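Local coordinates for ganglioside-induced differentiation-associated protein 2 (PDB 4UML) that is of no firmly established function but carries a macro domain, a fold that in many relatives binds ADP-ribose, and is associated with ganglioside-induced differentiation, at residues Lys56-Lys61 against Ile201-Phe206; Pro178-Thr183 against Tyr216-Pro221; Thr189-Leu194 against Leu222-Ser227. All blocks are in the same frame, centred on the assembly; numbering follows the deposited sequence.

Contact 1: residues Lys56-Lys61 against Ile201-Phe206; sequences KVVLWK and IEKVVF
Four backbone hydrogen bonds join Lys56-Lys61 to Ile201-Phe206 as parallel strands. Val204 N gives to Lys56 O at 2.7 Å, in a nearly straight bond. Val58 N then gives to Val204 O, and Phe206 N to Val58 O at 2.8 Å. These three donors sit nearly along the C=O axes they use. The last bond, from Trp60 N to Phe206 O at 3.0 Å, is straight at the hydrogen, but its donor stands above the carbonyl plane. Val57, Leu59, Val204 and Phe206 share one side of the sheet. Val57 CG1, anti to its backbone N, meets the edge of the Phe206 ring at CE2, 4.0 Å away. Val204 CG1 lies over one face of that ring, toward its rim. Leu59 CD1 rests against Phe206 O. On the other side, Val58 CB touches Val205 CG2 at 3.9 Å, and Val58 CG2 crosses the bent aliphatic chain of Lys203 at CD. Trp60 CB abuts Val205 CG1. The extended chain of Lys56 runs past the carbonyls of Glu202 and Ile201, so that NZ donates to Ile201 O at 3.1 Å. Gly198 O also accepts from this NZ, whose modelled place is less sure. Further out, strand 164-167 flanks strand 203-208, while 57-61 is the outermost strand at this end of the sheet. Helices 179-197 and 210-223 pack on the side of Val57 and Phe206, as in the three-layer macro fold. The main chain therefore sets the strand pairing, while valines and Phe206 fill the surfaces around it. The lysine ammonium is held by carbonyl oxygens, and its positive charge is probably stabilised by their dipoles.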
loop_
_atom_site.group_PDB
_atom_site.type_symbol
_atom_site.label_atom_id
_atom_site.label_comp_id
_atom_site.label_asym_id
_atom_site.label_seq_id
_atom_site.Cartn_x
_atom_site.Cartn_y
_atom_site.Cartn_z
ATOM N N LYS A 56 -2.716 8.453 -11.972
ATOM C CA LYS A 56 -3.200 7.991 -10.668
ATOM C C LYS A 56 -2.121 7.470 -9.734
ATOM O O LYS A 56 -2.354 7.315 -8.543
ATOM C CB LYS A 56 -4.224 6.912 -10.890
ATOM C CG LYS A 56 -5.369 7.430 -11.736
ATOM C CD LYS A 56 -6.363 6.346 -12.068
ATOM C CE LYS A 56 -7.562 6.962 -12.776
ATOM N NZ LYS A 56 -8.743 6.078 -12.674
ATOM N N VAL A 57 -0.937 7.208 -10.259
ATOM C CA VAL A 57 0.129 6.632 -9.474
ATOM C C VAL A 57 1.042 7.722 -8.953
ATOM O O VAL A 57 1.422 8.633 -9.703
ATOM C CB VAL A 57 0.970 5.673 -10.330
ATOM C CG1 VAL A 57 2.225 5.249 -9.583
ATOM C CG2 VAL A 57 0.135 4.478 -10.694
ATOM N N VAL A 58 1.392 7.617 -7.675
ATOM C CA VAL A 58 2.292 8.518 -7.021
ATOM C C VAL A 58 3.363 7.729 -6.244
ATOM O O VAL A 58 3.049 6.821 -5.457
ATOM C CB VAL A 58 1.524 9.419 -6.023
ATOM C CG1 VAL A 58 2.471 10.360 -5.323
ATOM C CG2 VAL A 58 0.366 10.156 -6.695
ATOM N N LEU A 59 4.632 8.080 -6.452
ATOM C CA LEU A 59 5.711 7.586 -5.613
ATOM C C LEU A 59 6.160 8.680 -4.658
ATOM O O LEU A 59 6.530 9.772 -5.088
ATOM C CB LEU A 59 6.893 7.146 -6.462
ATOM C CG LEU A 59 8.129 6.645 -5.698
ATOM C CD1 LEU A 59 7.832 5.398 -4.905
ATOM C CD2 LEU A 59 9.276 6.344 -6.657
ATOM N N TRP A 60 6.154 8.391 -3.361
ATOM C CA TRP A 60 6.427 9.419 -2.378
ATOM C C TRP A 60 7.289 8.861 -1.306
ATOM O O TRP A 60 6.910 7.872 -0.653
ATOM C CB TRP A 60 5.131 9.910 -1.754
ATOM C CG TRP A 60 5.318 10.884 -0.673
ATOM C CD1 TRP A 60 5.838 12.160 -0.803
ATOM C CD2 TRP A 60 4.970 10.728 0.706
ATOM N NE1 TRP A 60 5.845 12.784 0.425
ATOM C CE2 TRP A 60 5.298 11.937 1.359
ATOM C CE3 TRP A 60 4.404 9.686 1.456
ATOM C CZ2 TRP A 60 5.104 12.120 2.725
ATOM C CZ3 TRP A 60 4.193 9.866 2.797
ATOM C CH2 TRP A 60 4.528 11.082 3.427
ATOM N N LYS A 61 8.450 9.478 -1.092
ATOM C CA LYS A 61 9.281 9.078 0.029
ATOM C C LYS A 61 8.812 9.771 1.297
ATOM O O LYS A 61 8.958 10.975 1.435
ATOM C CB LYS A 61 10.769 9.377 -0.225
ATOM C CG LYS A 61 11.646 8.897 0.929
ATOM C CD LYS A 61 13.068 8.615 0.478
ATOM C CE LYS A 61 13.830 9.901 0.195
ATOM N NZ LYS A 61 13.999 10.685 1.451
ATOM N N ILE A 201 -11.057 5.606 -8.790
ATOM C CA ILE A 201 -9.929 5.923 -7.929
ATOM C C ILE A 201 -9.145 7.059 -8.530
ATOM O O ILE A 201 -8.872 7.074 -9.713
ATOM C CB ILE A 201 -9.050 4.677 -7.711
ATOM C CG1 ILE A 201 -9.880 3.621 -6.988
ATOM C CG2 ILE A 201 -7.803 5.013 -6.903
ATOM C CD1 ILE A 201 -9.089 2.471 -6.409
ATOM N N GLU A 202 -8.803 8.032 -7.709
ATOM C CA GLU A 202 -8.066 9.160 -8.163
ATOM C C GLU A 202 -6.574 8.929 -7.997
ATOM O O GLU A 202 -5.800 9.281 -8.883
ATOM C CB GLU A 202 -8.508 10.417 -7.405
ATOM C CG GLU A 202 -9.978 10.776 -7.641
ATOM C CD GLU A 202 -10.455 11.969 -6.818
ATOM O OE1 GLU A 202 -9.681 12.520 -6.010
ATOM O OE2 GLU A 202 -11.625 12.363 -6.980
ATOM N N LYS A 203 -6.149 8.365 -6.855
ATOM C CA LYS A 203 -4.723 8.267 -6.555
ATOM C C LYS A 203 -4.381 7.003 -5.758
ATOM O O LYS A 203 -5.135 6.565 -4.871
ATOM C CB LYS A 203 -4.224 9.483 -5.764
ATOM C CG LYS A 203 -4.219 10.832 -6.486
ATOM C CD LYS A 203 -3.279 10.881 -7.681
ATOM C CE LYS A 203 -3.677 12.011 -8.632
ATOM N NZ LYS A 203 -3.406 13.316 -7.966
ATOM N N VAL A 204 -3.275 6.396 -6.144
ATOM C CA VAL A 204 -2.628 5.345 -5.378
ATOM C C VAL A 204 -1.234 5.860 -5.086
ATOM O O VAL A 204 -0.504 6.268 -6.009
ATOM C CB VAL A 204 -2.590 4.008 -6.127
ATOM C CG1 VAL A 204 -1.726 2.995 -5.378
ATOM C CG2 VAL A 204 -3.989 3.469 -6.300
ATOM N N VAL A 205 -0.892 5.908 -3.797
ATOM C CA VAL A 205 0.385 6.400 -3.372
ATOM C C VAL A 205 1.181 5.253 -2.816
ATOM O O VAL A 205 0.746 4.578 -1.875
ATOM C CB VAL A 205 0.284 7.491 -2.292
ATOM C CG1 VAL A 205 1.670 7.964 -1.875
ATOM C CG2 VAL A 205 -0.544 8.647 -2.770
ATOM N N PHE A 206 2.354 5.050 -3.403
ATOM C CA PHE A 206 3.353 4.155 -2.845
ATOM C C PHE A 206 4.283 4.973 -1.960
ATOM O O PHE A 206 5.148 5.679 -2.480
ATOM C CB PHE A 206 4.125 3.476 -3.961
ATOM C CG PHE A 206 3.284 2.592 -4.853
ATOM C CD1 PHE A 206 2.885 1.329 -4.431
ATOM C CD2 PHE A 206 2.966 2.982 -6.141
ATOM C CE1 PHE A 206 2.136 0.501 -5.248
ATOM C CE2 PHE A 206 2.220 2.148 -6.982
ATOM C CZ PHE A 206 1.793 0.906 -6.537
#

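Contact 2: residues Pro178-Thr183 against Tyr216-Pro221; sequences PLEDAT and YQKLLP
A salt bridge joins the two helices on the more exposed side of the contact. Lys218 NZ donates to Glu180 OE2 at 2.7 Å and uses the syn lone pair of that oxygen. The lysine chain is extended, and the bent glutamate meets it at about a right angle. Deeper in, Thr183 OG1 lies beside its own backbone N and donates to Leu179 O at 2.8 Å, from above the carbonyl plane. Leu179 O also accepts from Thr183 N. A water gives to Thr183 OG1 at 2.9 Å and is hydrogen-bonded to Tyr216 OH, so it bridges the two hydroxyls. Thr183 CG2, anti to the backbone N, makes a CH-pi contact with Tyr216. It stands 3.7 Å from the ring centroid, almost on the normal. Leu219 CD1 touches the same methyl and also nears Glu180 O. An alanine in place of Tyr216 would probably cost the methyl its aromatic face and the water one of its anchors. The helix axes are 10.4 Å apart here and inclined at 37°, so side chains fill the gap between them. Leu187 of helix 179-197 continues the packing on Tyr216 and Leu219, and Leu59 of strand 57-61 reaches Tyr216 from the sheet.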
loop_
_atom_site.group_PDB
_atom_site.type_symbol
_atom_site.label_atom_id
_atom_site.label_comp_id
_atom_site.label_asym_id
_atom_site.label_seq_id
_atom_site.Cartn_x
_atom_site.Cartn_y
_atom_site.Cartn_z
ATOM N N PRO A 178 12.265 -10.924 -0.394
ATOM C CA PRO A 178 13.225 -10.225 -1.252
ATOM C C PRO A 178 12.605 -8.995 -1.918
ATOM O O PRO A 178 11.587 -9.096 -2.595
ATOM C CB PRO A 178 13.583 -11.280 -2.291
ATOM C CG PRO A 178 13.494 -12.553 -1.528
ATOM C CD PRO A 178 12.291 -12.373 -0.638
ATOM N N LEU A 179 13.253 -7.849 -1.743
ATOM C CA LEU A 179 12.620 -6.568 -2.002
ATOM C C LEU A 179 12.235 -6.383 -3.441
ATOM O O LEU A 179 11.148 -5.914 -3.749
ATOM C CB LEU A 179 13.525 -5.435 -1.536
ATOM C CG LEU A 179 13.052 -4.011 -1.866
ATOM C CD1 LEU A 179 11.708 -3.718 -1.203
ATOM C CD2 LEU A 179 14.127 -3.027 -1.420
ATOM N N GLU A 180 13.104 -6.791 -4.343
ATOM C CA GLU A 180 12.863 -6.540 -5.725
ATOM C C GLU A 180 11.709 -7.406 -6.246
ATOM O O GLU A 180 10.829 -6.903 -6.937
ATOM C CB GLU A 180 14.133 -6.775 -6.520
ATOM C CG GLU A 180 14.058 -6.257 -7.929
ATOM C CD GLU A 180 15.366 -5.636 -8.410
ATOM O OE1 GLU A 180 16.271 -5.298 -7.599
ATOM O OE2 GLU A 180 15.463 -5.457 -9.632
ATOM N N ASP A 181 11.722 -8.695 -5.904
ATOM C CA ASP A 181 10.603 -9.586 -6.205
ATOM C C ASP A 181 9.296 -9.033 -5.668
ATOM O O ASP A 181 8.311 -9.018 -6.362
ATOM C CB ASP A 181 10.825 -10.971 -5.572
ATOM C CG ASP A 181 11.939 -11.742 -6.227
ATOM O OD1 ASP A 181 12.206 -11.530 -7.433
ATOM O OD2 ASP A 181 12.524 -12.596 -5.533
ATOM N N ALA A 182 9.309 -8.578 -4.424
ATOM C CA ALA A 182 8.119 -8.047 -3.772
ATOM C C ALA A 182 7.561 -6.845 -4.515
ATOM O O ALA A 182 6.347 -6.712 -4.674
ATOM C CB ALA A 182 8.428 -7.638 -2.346
ATOM N N THR A 183 8.455 -5.970 -4.944
ATOM C CA THR A 183 8.087 -4.756 -5.658
ATOM C C THR A 183 7.476 -5.047 -7.025
ATOM O O THR A 183 6.533 -4.368 -7.439
ATOM C CB THR A 183 9.305 -3.803 -5.791
ATOM O OG1 THR A 183 9.855 -3.532 -4.491
ATOM C CG2 THR A 183 8.889 -2.525 -6.394
ATOM N N TYR A 216 11.716 0.963 -6.387
ATOM C CA TYR A 216 10.479 1.474 -6.989
ATOM C C TYR A 216 10.763 2.340 -8.218
ATOM O O TYR A 216 10.085 2.217 -9.251
ATOM C CB TYR A 216 9.639 2.249 -5.965
ATOM C CG TYR A 216 8.744 1.338 -5.149
ATOM C CD1 TYR A 216 9.256 0.604 -4.118
ATOM C CD2 TYR A 216 7.386 1.207 -5.434
ATOM C CE1 TYR A 216 8.463 -0.244 -3.375
ATOM C CE2 TYR A 216 6.588 0.361 -4.694
ATOM C CZ TYR A 216 7.132 -0.358 -3.652
ATOM O OH TYR A 216 6.374 -1.240 -2.894
ATOM N N GLN A 217 11.777 3.190 -8.121
ATOM C CA GLN A 217 12.159 4.051 -9.261
ATOM C C GLN A 217 12.593 3.188 -10.437
ATOM O O GLN A 217 12.164 3.406 -11.571
ATOM C CB GLN A 217 13.279 5.019 -8.848
ATOM C CG GLN A 217 12.819 5.997 -7.780
ATOM C CD GLN A 217 13.937 6.853 -7.211
ATOM O OE1 GLN A 217 15.066 6.409 -7.028
ATOM N NE2 GLN A 217 13.604 8.091 -6.886
ATOM N N LYS A 218 13.399 2.169 -10.128
ATOM C CA LYS A 218 13.818 1.175 -11.108
ATOM C C LYS A 218 12.660 0.474 -11.825
ATOM O O LYS A 218 12.672 0.326 -13.036
ATOM C CB LYS A 218 14.687 0.121 -10.423
ATOM C CG LYS A 218 15.400 -0.769 -11.419
ATOM C CD LYS A 218 16.086 -1.934 -10.743
ATOM C CE LYS A 218 16.249 -3.065 -11.743
ATOM N NZ LYS A 218 17.213 -4.069 -11.231
ATOM N N LEU A 219 11.650 0.031 -11.079
ATOM C CA LEU A 219 10.587 -0.798 -11.654
ATOM C C LEU A 219 9.342 -0.082 -12.170
ATOM O O LEU A 219 8.600 -0.636 -12.981
ATOM C CB LEU A 219 10.177 -1.869 -10.622
ATOM C CG LEU A 219 11.270 -2.810 -10.083
ATOM C CD1 LEU A 219 10.679 -3.995 -9.315
ATOM C CD2 LEU A 219 12.192 -3.325 -11.176
ATOM N N LEU A 220 9.064 1.126 -11.691
ATOM C CA LEU A 220 7.890 1.868 -12.147
ATOM C C LEU A 220 7.741 1.975 -13.671
ATOM O O LEU A 220 6.657 1.721 -14.227
ATOM C CB LEU A 220 7.868 3.269 -11.499
ATOM C CG LEU A 220 7.171 3.305 -10.132
ATOM C CD1 LEU A 220 7.457 4.619 -9.420
ATOM C CD2 LEU A 220 5.667 3.071 -10.274
ATOM N N PRO A 221 8.836 2.306 -14.366
ATOM C CA PRO A 221 8.784 2.355 -15.832
ATOM C C PRO A 221 8.334 1.065 -16.526
ATOM O O PRO A 221 7.758 1.140 -17.596
ATOM C CB PRO A 221 10.236 2.686 -16.224
ATOM C CG PRO A 221 10.841 3.315 -15.028
ATOM C CD PRO A 221 10.179 2.638 -13.853
HETATM O O HOH W 1 7.894 -3.545 -2.290
#

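Contact 3: residues Thr189-Leu194 against Leu222-Ser227; sequences TVRRFL and LYFPRS
Arg191 leaves helix 179-197 with its CB directed at the end of helix 210-223. CB lies 3.6 Å from Phe224 CZ, and its own CA is as close to that atom. CG is anti to the backbone N, and a bend at chi2 (66°) turns the chain along Tyr223 O. Arg191 CD passes 3.2 Å from Tyr223 O and also touches Phe224 CE1. Chain and ring thus slide past each other in opposite directions, with guanidinium and ring planes 39° apart. Phe224 CA sits at the guanidinium edge. NE is paired with Glu195 in a salt bridge, and NH2 gives to Leu48 O. NH1 donates to Tyr223 O at 3.0 Å, on a lone pair in the carbonyl plane, with the oxygen lying off the guanidinium plane. NH1 also reaches a water through a weak bond, and that water gives to Pro225 O. Val190 CG1 and Leu194 CD1 add looser contacts to the Phe224 ring. Phe224 is the first residue to leave the helical backbone, so the arginine meets the chain where the helix ends. Its buried charge has Glu195 as counterion, and Tyr223 O, at the helix C-terminus, probably adds favourable electrostatics.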
loop_
_atom_site.group_PDB
_atom_site.type_symbol
_atom_site.label_atom_id
_atom_site.label_comp_id
_atom_site.label_asym_id
_atom_site.label_seq_id
_atom_site.Cartn_x
_atom_site.Cartn_y
_atom_site.Cartn_z
ATOM N N THR A 189 0.328 -5.774 -9.632
ATOM C CA THR A 189 -1.038 -5.907 -9.126
ATOM C C THR A 189 -1.800 -4.594 -9.197
ATOM O O THR A 189 -3.000 -4.531 -9.588
ATOM C CB THR A 189 -1.007 -6.426 -7.661
ATOM O OG1 THR A 189 -0.220 -7.622 -7.610
ATOM C CG2 THR A 189 -2.382 -6.662 -7.128
ATOM N N VAL A 190 -1.142 -3.508 -8.818
ATOM C CA VAL A 190 -1.812 -2.220 -8.876
ATOM C C VAL A 190 -2.047 -1.808 -10.343
ATOM O O VAL A 190 -3.077 -1.231 -10.663
ATOM C CB VAL A 190 -1.009 -1.120 -8.125
ATOM C CG1 VAL A 190 -1.535 0.261 -8.414
ATOM C CG2 VAL A 190 -1.026 -1.371 -6.624
ATOM N N ARG A 191 -1.063 -2.057 -11.199
ATOM C CA ARG A 191 -1.229 -1.744 -12.640
ATOM C C ARG A 191 -2.497 -2.409 -13.178
ATOM O O ARG A 191 -3.383 -1.730 -13.695
ATOM C CB ARG A 191 0.012 -2.131 -13.440
ATOM C CG ARG A 191 -0.192 -2.137 -14.952
ATOM C CD ARG A 191 -0.471 -0.738 -15.462
ATOM N NE ARG A 191 -0.993 -0.695 -16.839
ATOM C CZ ARG A 191 -0.500 0.040 -17.845
ATOM N NH1 ARG A 191 0.600 0.790 -17.725
ATOM N NH2 ARG A 191 -1.120 0.002 -19.016
ATOM N N ARG A 192 -2.601 -3.714 -12.984
ATOM C CA ARG A 192 -3.672 -4.499 -13.554
ATOM C C ARG A 192 -5.001 -4.119 -12.982
ATOM O O ARG A 192 -6.021 -4.089 -13.697
ATOM C CB ARG A 192 -3.408 -5.986 -13.366
ATOM C CG ARG A 192 -2.217 -6.449 -14.178
ATOM C CD ARG A 192 -1.891 -7.904 -13.938
ATOM N NE ARG A 192 -0.856 -8.369 -14.874
ATOM C CZ ARG A 192 -0.119 -9.473 -14.722
ATOM N NH1 ARG A 192 -0.281 -10.261 -13.660
ATOM N NH2 ARG A 192 0.796 -9.792 -15.636
ATOM N N PHE A 193 -5.012 -3.804 -11.698
ATOM C CA PHE A 193 -6.243 -3.343 -11.073
ATOM C C PHE A 193 -6.642 -1.974 -11.593
ATOM O O PHE A 193 -7.837 -1.700 -11.765
ATOM C CB PHE A 193 -6.082 -3.267 -9.549
ATOM C CG PHE A 193 -7.236 -2.627 -8.849
ATOM C CD1 PHE A 193 -7.271 -1.255 -8.665
ATOM C CD2 PHE A 193 -8.273 -3.405 -8.338
ATOM C CE1 PHE A 193 -8.327 -0.655 -7.997
ATOM C CE2 PHE A 193 -9.336 -2.812 -7.663
ATOM C CZ PHE A 193 -9.367 -1.430 -7.503
ATOM N N LEU A 194 -5.682 -1.081 -11.789
ATOM C CA LEU A 194 -6.053 0.239 -12.231
ATOM C C LEU A 194 -6.549 0.224 -13.691
ATOM O O LEU A 194 -7.390 1.037 -14.064
ATOM C CB LEU A 194 -4.900 1.216 -12.081
ATOM C CG LEU A 194 -4.598 1.748 -10.676
ATOM C CD1 LEU A 194 -3.327 2.571 -10.693
ATOM C CD2 LEU A 194 -5.742 2.597 -10.163
ATOM N N LEU A 222 8.576 -0.100 -15.921
ATOM C CA LEU A 222 8.192 -1.386 -16.512
ATOM C C LEU A 222 6.682 -1.646 -16.441
ATOM O O LEU A 222 6.081 -2.206 -17.380
ATOM C CB LEU A 222 9.010 -2.486 -15.825
ATOM C CG LEU A 222 8.747 -3.991 -15.920
ATOM C CD1 LEU A 222 8.823 -4.536 -17.344
ATOM C CD2 LEU A 222 9.776 -4.706 -15.034
ATOM N N TYR A 223 6.054 -1.238 -15.335
ATOM C CA TYR A 223 4.616 -1.412 -15.159
ATOM C C TYR A 223 3.816 -0.195 -15.580
ATOM O O TYR A 223 2.650 -0.324 -15.914
ATOM C CB TYR A 223 4.309 -1.809 -13.702
ATOM C CG TYR A 223 4.981 -3.111 -13.424
ATOM C CD1 TYR A 223 4.457 -4.276 -13.927
ATOM C CD2 TYR A 223 6.201 -3.167 -12.766
ATOM C CE1 TYR A 223 5.087 -5.473 -13.735
ATOM C CE2 TYR A 223 6.835 -4.371 -12.566
ATOM C CZ TYR A 223 6.269 -5.514 -13.060
ATOM O OH TYR A 223 6.891 -6.720 -12.890
ATOM N N PHE A 224 4.465 0.969 -15.616
ATOM C CA PHE A 224 3.792 2.215 -15.966
ATOM C C PHE A 224 4.663 3.004 -16.964
ATOM O O PHE A 224 5.170 4.081 -16.637
ATOM C CB PHE A 224 3.504 3.031 -14.693
ATOM C CG PHE A 224 2.588 2.324 -13.707
ATOM C CD1 PHE A 224 1.209 2.441 -13.796
ATOM C CD2 PHE A 224 3.118 1.543 -12.687
ATOM C CE1 PHE A 224 0.368 1.788 -12.891
ATOM C CE2 PHE A 224 2.283 0.892 -11.780
ATOM C CZ PHE A 224 0.914 1.015 -11.885
ATOM N N PRO A 225 4.879 2.435 -18.171
ATOM C CA PRO A 225 5.680 3.160 -19.180
ATOM C C PRO A 225 5.127 4.570 -19.455
ATOM O O PRO A 225 3.911 4.748 -19.577
ATOM C CB PRO A 225 5.556 2.278 -20.430
ATOM C CG PRO A 225 4.352 1.435 -20.218
ATOM C CD PRO A 225 4.271 1.213 -18.731
ATOM N N ARG A 226 6.015 5.555 -19.532
ATOM C CA ARG A 226 5.626 6.971 -19.715
ATOM C C ARG A 226 5.511 7.438 -21.191
ATOM O O ARG A 226 4.617 8.213 -21.521
ATOM C CB ARG A 226 6.633 7.873 -19.004
ATOM C CG ARG A 226 6.661 7.741 -17.495
ATOM C CD ARG A 226 8.082 7.908 -16.996
ATOM N NE ARG A 226 8.170 8.719 -15.791
ATOM C CZ ARG A 226 9.320 9.137 -15.262
ATOM N NH1 ARG A 226 10.477 8.810 -15.829
ATOM N NH2 ARG A 226 9.315 9.876 -14.159
ATOM N N SER A 227 6.441 7.007 -22.048
ATOM C CA SER A 227 6.441 7.361 -23.481
ATOM C C SER A 227 5.484 6.441 -24.252
ATOM O O SER A 227 4.997 5.450 -23.703
ATOM C CB SER A 227 7.859 7.232 -24.049
HETATM O O HOH W 2 1.436 3.453 -18.636
#

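All three contacts are largely buried, but their chemistry differs. Contact 1 joins two strands at one end of the central sheet and relies on main-chain bonds. Contacts 2 and 3 both join helix 179-197 to helix 210-223 or the chain just beyond it, and they rely on side chains. Contact 2 has its salt bridge toward the surface and a methyl on an aromatic face inside. Contact 3 puts an arginine at a helix end. The layers meet directly. Leu59 packs on Tyr216 and Leu220 of contact 2, while Val57 CG2 lies 3.5 Å from Phe224 CE1 of contact 3. Phe206 touches both helices, through Tyr216 and Val190.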